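Local coordinates for tRNA (cytosine(72)-C(5))-methyltransferase (PDB 5ZVE), which transfers a methyl group from S-adenosyl-L-methionine to the C5 position of cytosine 72 in several archaeal tRNAs, at residues A[187-192]-A[372-377]; A[307-312]-A[338-343]. One frame throughout, in Å; residues are numbered along the deposited sequence.

Interaction 1: residues A[187-192]-A[372-377]; sequences MVTARV and QGFFIA
Ile-376 reaches across from strand 374-381 and lays the end of its side chain against helix 184-193, over Thr-189 and Val-188. The contact belongs to the Rossmann-like methyltransferase domain of the RsmB/NOP family, where this helix packs on the central sheet. The helix and strand segments run in nearly the same direction, 2° apart, with axes 9.4 Å from each other. CG1 of Ile-376 is anti to its own carbonyl carbon (chi1 -50°) and chi2 is extended, which carries CD1 out toward the helix. There CD1 lies 3.4 Å from OG1 of Thr-189 and 4.1 Å from CG1 of Val-188. The Val-188 and Ile-376 side chains cross at about a right angle. Thr-189 also touches Val-319 and Ser-321 of strand 316-322, which lies beside strand 374-381 in the sheet.

Phe-374 lies two residues before Ile-376 and also points toward the helix. Its ring takes CG1 of Ile-376 at the edge, in the ring plane. The ring and Ile-376 thus converge on one hydroxyl. OG1 of Thr-189 is taken up by a hydrogen bond to the backbone O of Pro-185, one turn earlier in the helix. This bond satisfies the buried oxygen within its own helix. Within 372-377 the oxygen meets carbon: CD1 of Ile-376 and CE2 of Phe-374.

The contact lies beside the active centre. The side chain of Thr-189 is about 4 Å from that of Lys-211, which binds S-adenosyl-L-methionine. That of Phe-374 is about 4 Å from the side chain of Cys-323, the predicted nucleophile, and about 8 Å from the bound S-adenosyl-L-homocysteine. OG1 of Thr-189 sits oblique to the ring, 3.5 Å from CE2 of Phe-374, while the two side chains cross at about a right angle.

Interaction 2: residues A[307-312]-A[338-343]; sequences AAIKSL and IRKGMK
At the edge of the Rossmann-like methyltransferase fold, the end of helix 291-310 packs against the turn that joins helix 331-339 to strand 342-344. Ile-309 is the centre of this apolar contact. Its CD1 lies 3.6 Å from CB of Lys-340 and 3.8 Å from CG of Met-342. Its other branch, CG2, faces the backbone O of Lys-340 at 3.8 Å.

Lys-340 gives only the base of its side chain to Ile-309. The rest bends away, and the amino group has a cation-pi partner in Trp-306, on the same helix as Ile-309. Gly-341 follows with a positive phi of 85° and turns the chain into strand 342-344.

Met-342 slides past Ile-309 in the opposite direction. Bends at chi2 (-67°) and chi3 (-64°) curl its side chain and bring CE to Leu-312. Leu-318 of strand 316-322 touches both Met-342 and Leu-312 and closes the packing on the sheet side. The backbone O atoms of Ile-309 and of Leu-312, just past the helix, both accept hydrogen bonds from Lys-381 NZ. Ser-311 OG donates to Ala-307 O at 2.8 Å. At the Leu-312 end of the contact, its CD1 is 3.8 Å from Met-342 CE.

Both contacts lie in the methyltransferase domain, with centres about 19 Å apart and nearest atoms about 8 Å apart. They do not touch. They share the large mixed sheet: strand 374-381 carries one side of interaction 1 and pairs with strand 342-344, which carries part of interaction 2. Along the chain, interaction 2 is nested within the loop closed by interaction 1, which brings helix 184-193 together with strand 374-381, the last strand of the chain. Interaction 1 sits near the cofactor and the predicted nucleophile, whereas interaction 2 is structural packing away from the annotated sites. Strand 374-381 runs from the former toward the latter.

Interaction 1: residues A[187-192]-A[372-377]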
loop_
_atom_site.group_PDB
_atom_site.type_symbol
_atom_site.label_atom_id
_atom_site.label_comp_id
_atom_site.label_asym_id
_atom_site.label_seq_id
_atom_site.Cartn_x
_atom_site.Cartn_y
_atom_site.Cartn_z
ATOM N N MET A 187 6.144 -6.439 2.433
ATOM C CA MET A 187 6.872 -7.222 3.421
ATOM C C MET A 187 8.023 -8.009 2.795
ATOM O O MET A 187 9.112 -8.091 3.360
ATOM C CB MET A 187 5.923 -8.169 4.139
ATOM C CG MET A 187 5.014 -7.490 5.135
ATOM S SD MET A 187 4.208 -8.712 6.185
ATOM C CE MET A 187 2.804 -9.166 5.170
ATOM N N VAL A 188 7.772 -8.594 1.630
ATOM C CA VAL A 188 8.812 -9.288 0.878
ATOM C C VAL A 188 9.981 -8.346 0.586
ATOM O O VAL A 188 11.146 -8.744 0.653
ATOM C CB VAL A 188 8.259 -9.863 -0.448
ATOM C CG1 VAL A 188 9.363 -10.512 -1.251
ATOM C CG2 VAL A 188 7.153 -10.874 -0.169
ATOM N N THR A 189 9.662 -7.092 0.278
ATOM C CA THR A 189 10.674 -6.085 -0.036
ATOM C C THR A 189 11.739 -5.964 1.058
ATOM O O THR A 189 12.934 -6.057 0.777
ATOM C CB THR A 189 10.029 -4.698 -0.264
ATOM O OG1 THR A 189 9.148 -4.753 -1.394
ATOM C CG2 THR A 189 11.095 -3.640 -0.508
ATOM N N ALA A 190 11.309 -5.775 2.303
ATOM C CA ALA A 190 12.246 -5.627 3.418
ATOM C C ALA A 190 13.057 -6.902 3.646
ATOM O O ALA A 190 14.241 -6.845 3.977
ATOM C CB ALA A 190 11.504 -5.241 4.686
ATOM N N ARG A 191 12.412 -8.049 3.475
ATOM C CA ARG A 191 13.102 -9.332 3.578
ATOM C C ARG A 191 14.200 -9.472 2.523
ATOM O O ARG A 191 15.328 -9.860 2.827
ATOM C CB ARG A 191 12.101 -10.480 3.448
ATOM C CG ARG A 191 11.354 -10.787 4.729
ATOM C CD ARG A 191 12.177 -11.720 5.604
ATOM N NE ARG A 191 11.443 -12.140 6.792
ATOM C CZ ARG A 191 11.903 -13.014 7.678
ATOM N NH1 ARG A 191 13.095 -13.568 7.505
ATOM N NH2 ARG A 191 11.170 -13.336 8.731
ATOM N N VAL A 192 13.851 -9.149 1.285
ATOM C CA VAL A 192 14.759 -9.274 0.154
ATOM C C VAL A 192 15.975 -8.349 0.302
ATOM O O VAL A 192 17.034 -8.600 -0.269
ATOM C CB VAL A 192 13.989 -8.993 -1.167
ATOM C CG1 VAL A 192 14.924 -8.768 -2.344
ATOM C CG2 VAL A 192 13.003 -10.128 -1.448
ATOM N N GLN A 372 -1.803 -6.089 -4.187
ATOM C CA GLN A 372 -1.665 -4.896 -5.005
ATOM C C GLN A 372 -0.664 -5.153 -6.120
ATOM O O GLN A 372 0.193 -6.034 -6.003
ATOM C CB GLN A 372 -1.236 -3.703 -4.149
ATOM C CG GLN A 372 -2.362 -3.200 -3.255
ATOM C CD GLN A 372 -1.983 -1.993 -2.423
ATOM O OE1 GLN A 372 -2.820 -1.130 -2.153
ATOM N NE2 GLN A 372 -0.727 -1.934 -1.994
ATOM N N GLY A 373 -0.781 -4.398 -7.208
ATOM C CA GLY A 373 0.229 -4.418 -8.246
ATOM C C GLY A 373 1.507 -3.868 -7.649
ATOM O O GLY A 373 1.479 -2.875 -6.923
ATOM N N PHE A 374 2.633 -4.505 -7.942
ATOM C CA PHE A 374 3.860 -4.179 -7.234
ATOM C C PHE A 374 5.085 -4.579 -8.030
ATOM O O PHE A 374 4.999 -5.370 -8.971
ATOM C CB PHE A 374 3.871 -4.869 -5.869
ATOM C CG PHE A 374 4.575 -4.090 -4.795
ATOM C CD1 PHE A 374 3.902 -3.111 -4.080
ATOM C CD2 PHE A 374 5.900 -4.353 -4.483
ATOM C CE1 PHE A 374 4.538 -2.403 -3.081
ATOM C CE2 PHE A 374 6.540 -3.647 -3.486
ATOM C CZ PHE A 374 5.860 -2.669 -2.786
ATOM N N PHE A 375 6.229 -4.031 -7.645
ATOM C CA PHE A 375 7.470 -4.284 -8.358
ATOM C C PHE A 375 8.651 -4.225 -7.400
ATOM O O PHE A 375 8.736 -3.324 -6.570
ATOM C CB PHE A 375 7.644 -3.269 -9.494
ATOM C CG PHE A 375 8.918 -3.439 -10.266
ATOM C CD1 PHE A 375 9.010 -4.387 -11.273
ATOM C CD2 PHE A 375 10.023 -2.649 -9.990
ATOM C CE1 PHE A 375 10.187 -4.552 -11.985
ATOM C CE2 PHE A 375 11.200 -2.802 -10.700
ATOM C CZ PHE A 375 11.283 -3.754 -11.700
ATOM N N ILE A 376 9.557 -5.190 -7.515
ATOM C CA ILE A 376 10.734 -5.249 -6.651
ATOM C C ILE A 376 11.987 -5.585 -7.452
ATOM O O ILE A 376 12.032 -6.597 -8.151
ATOM C CB ILE A 376 10.591 -6.311 -5.530
ATOM C CG1 ILE A 376 9.266 -6.167 -4.778
ATOM C CG2 ILE A 376 11.767 -6.233 -4.565
ATOM C CD1 ILE A 376 9.076 -7.235 -3.685
ATOM N N ALA A 377 13.002 -4.733 -7.345
ATOM C CA ALA A 377 14.299 -5.004 -7.949
ATOM C C ALA A 377 15.395 -4.984 -6.889
ATOM O O ALA A 377 15.430 -4.090 -6.046
ATOM C CB ALA A 377 14.601 -3.986 -9.048
#

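Interaction 2: residues A[307-312]-A[338-343]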
loop_
_atom_site.group_PDB
_atom_site.type_symbol
_atom_site.label_atom_id
_atom_site.label_comp_id
_atom_site.label_asym_id
_atom_site.label_seq_id
_atom_site.Cartn_x
_atom_site.Cartn_y
_atom_site.Cartn_z
ATOM N N ALA A 307 21.024 9.233 -7.005
ATOM C CA ALA A 307 21.468 9.642 -5.678
ATOM C C ALA A 307 21.798 8.425 -4.810
ATOM O O ALA A 307 22.741 8.456 -4.016
ATOM C CB ALA A 307 20.410 10.505 -5.008
ATOM N N ALA A 308 21.023 7.355 -4.969
ATOM C CA ALA A 308 21.242 6.131 -4.205
ATOM C C ALA A 308 22.512 5.422 -4.650
ATOM O O ALA A 308 23.315 4.990 -3.823
ATOM C CB ALA A 308 20.052 5.199 -4.348
ATOM N N ILE A 309 22.675 5.299 -5.963
ATOM C CA ILE A 309 23.847 4.656 -6.546
ATOM C C ILE A 309 25.138 5.335 -6.094
ATOM O O ILE A 309 26.104 4.667 -5.722
ATOM C CB ILE A 309 23.772 4.668 -8.087
ATOM C CG1 ILE A 309 22.617 3.785 -8.568
ATOM C CG2 ILE A 309 25.085 4.203 -8.699
ATOM C CD1 ILE A 309 22.399 3.837 -10.070
ATOM N N LYS A 310 25.146 6.664 -6.112
ATOM C CA LYS A 310 26.329 7.422 -5.716
ATOM C C LYS A 310 26.591 7.335 -4.215
ATOM O O LYS A 310 27.711 7.561 -3.763
ATOM C CB LYS A 310 26.189 8.890 -6.125
ATOM C CG LYS A 310 26.276 9.138 -7.621
ATOM C CD LYS A 310 26.425 10.625 -7.937
ATOM C CE LYS A 310 25.266 11.436 -7.378
ATOM N NZ LYS A 310 25.387 12.892 -7.707
ATOM N N SER A 311 25.559 7.002 -3.446
ATOM C CA SER A 311 25.700 6.902 -1.997
ATOM C C SER A 311 25.914 5.468 -1.535
ATOM O O SER A 311 26.004 5.205 -0.336
ATOM C CB SER A 311 24.467 7.479 -1.300
ATOM O OG SER A 311 24.262 8.839 -1.645
ATOM N N LEU A 312 25.994 4.540 -2.481
ATOM C CA LEU A 312 26.228 3.142 -2.144
ATOM C C LEU A 312 27.709 2.824 -2.195
ATOM O O LEU A 312 28.404 3.232 -3.127
ATOM C CB LEU A 312 25.476 2.208 -3.098
ATOM C CG LEU A 312 24.133 1.618 -2.671
ATOM C CD1 LEU A 312 23.616 0.684 -3.757
ATOM C CD2 LEU A 312 24.242 0.883 -1.342
ATOM N N ILE A 338 21.363 -0.407 -14.520
ATOM C CA ILE A 338 22.317 -1.321 -15.114
ATOM C C ILE A 338 23.359 -0.534 -15.923
ATOM O O ILE A 338 24.525 -0.913 -15.972
ATOM C CB ILE A 338 21.598 -2.372 -15.989
ATOM C CG1 ILE A 338 20.673 -3.223 -15.109
ATOM C CG2 ILE A 338 22.595 -3.267 -16.713
ATOM C CD1 ILE A 338 19.929 -4.309 -15.856
ATOM N N ARG A 339 22.941 0.573 -16.534
ATOM C CA ARG A 339 23.877 1.447 -17.247
ATOM C C ARG A 339 24.780 2.243 -16.301
ATOM O O ARG A 339 25.818 2.758 -16.716
ATOM C CB ARG A 339 23.118 2.401 -18.173
ATOM C CG ARG A 339 22.388 1.689 -19.307
ATOM C CD ARG A 339 21.906 2.649 -20.402
ATOM N NE ARG A 339 20.916 3.618 -19.934
ATOM C CZ ARG A 339 19.598 3.447 -20.017
ATOM N NH1 ARG A 339 19.103 2.337 -20.545
ATOM N NH2 ARG A 339 18.773 4.386 -19.568
ATOM N N LYS A 340 24.384 2.334 -15.032
ATOM C CA LYS A 340 25.141 3.096 -14.036
ATOM C C LYS A 340 25.955 2.220 -13.065
ATOM O O LYS A 340 26.225 2.628 -11.935
ATOM C CB LYS A 340 24.207 4.018 -13.234
ATOM C CG LYS A 340 23.790 5.364 -13.895
ATOM C CD LYS A 340 23.445 5.292 -15.382
ATOM C CE LYS A 340 23.465 6.684 -16.039
ATOM N NZ LYS A 340 24.832 7.149 -16.448
ATOM N N GLY A 341 26.347 1.026 -13.500
ATOM C CA GLY A 341 27.240 0.196 -12.706
ATOM C C GLY A 341 26.572 -0.679 -11.655
ATOM O O GLY A 341 27.225 -1.124 -10.710
ATOM N N MET A 342 25.271 -0.908 -11.802
ATOM C CA MET A 342 24.547 -1.798 -10.902
ATOM C C MET A 342 24.253 -3.126 -11.592
ATOM O O MET A 342 24.067 -3.169 -12.806
ATOM C CB MET A 342 23.246 -1.148 -10.439
ATOM C CG MET A 342 23.383 0.205 -9.768
ATOM S SD MET A 342 24.236 0.111 -8.186
ATOM C CE MET A 342 23.107 -0.901 -7.226
ATOM N N LYS A 343 24.200 -4.204 -10.811
ATOM C CA LYS A 343 23.963 -5.542 -11.347
ATOM C C LYS A 343 22.784 -6.243 -10.666
ATOM O O LYS A 343 22.657 -6.210 -9.441
ATOM C CB LYS A 343 25.231 -6.388 -11.205
ATOM C CG LYS A 343 25.120 -7.802 -11.750
ATOM C CD LYS A 343 26.437 -8.551 -11.586
ATOM C CE LYS A 343 26.322 -10.005 -12.024
ATOM N NZ LYS A 343 25.357 -10.761 -11.175
#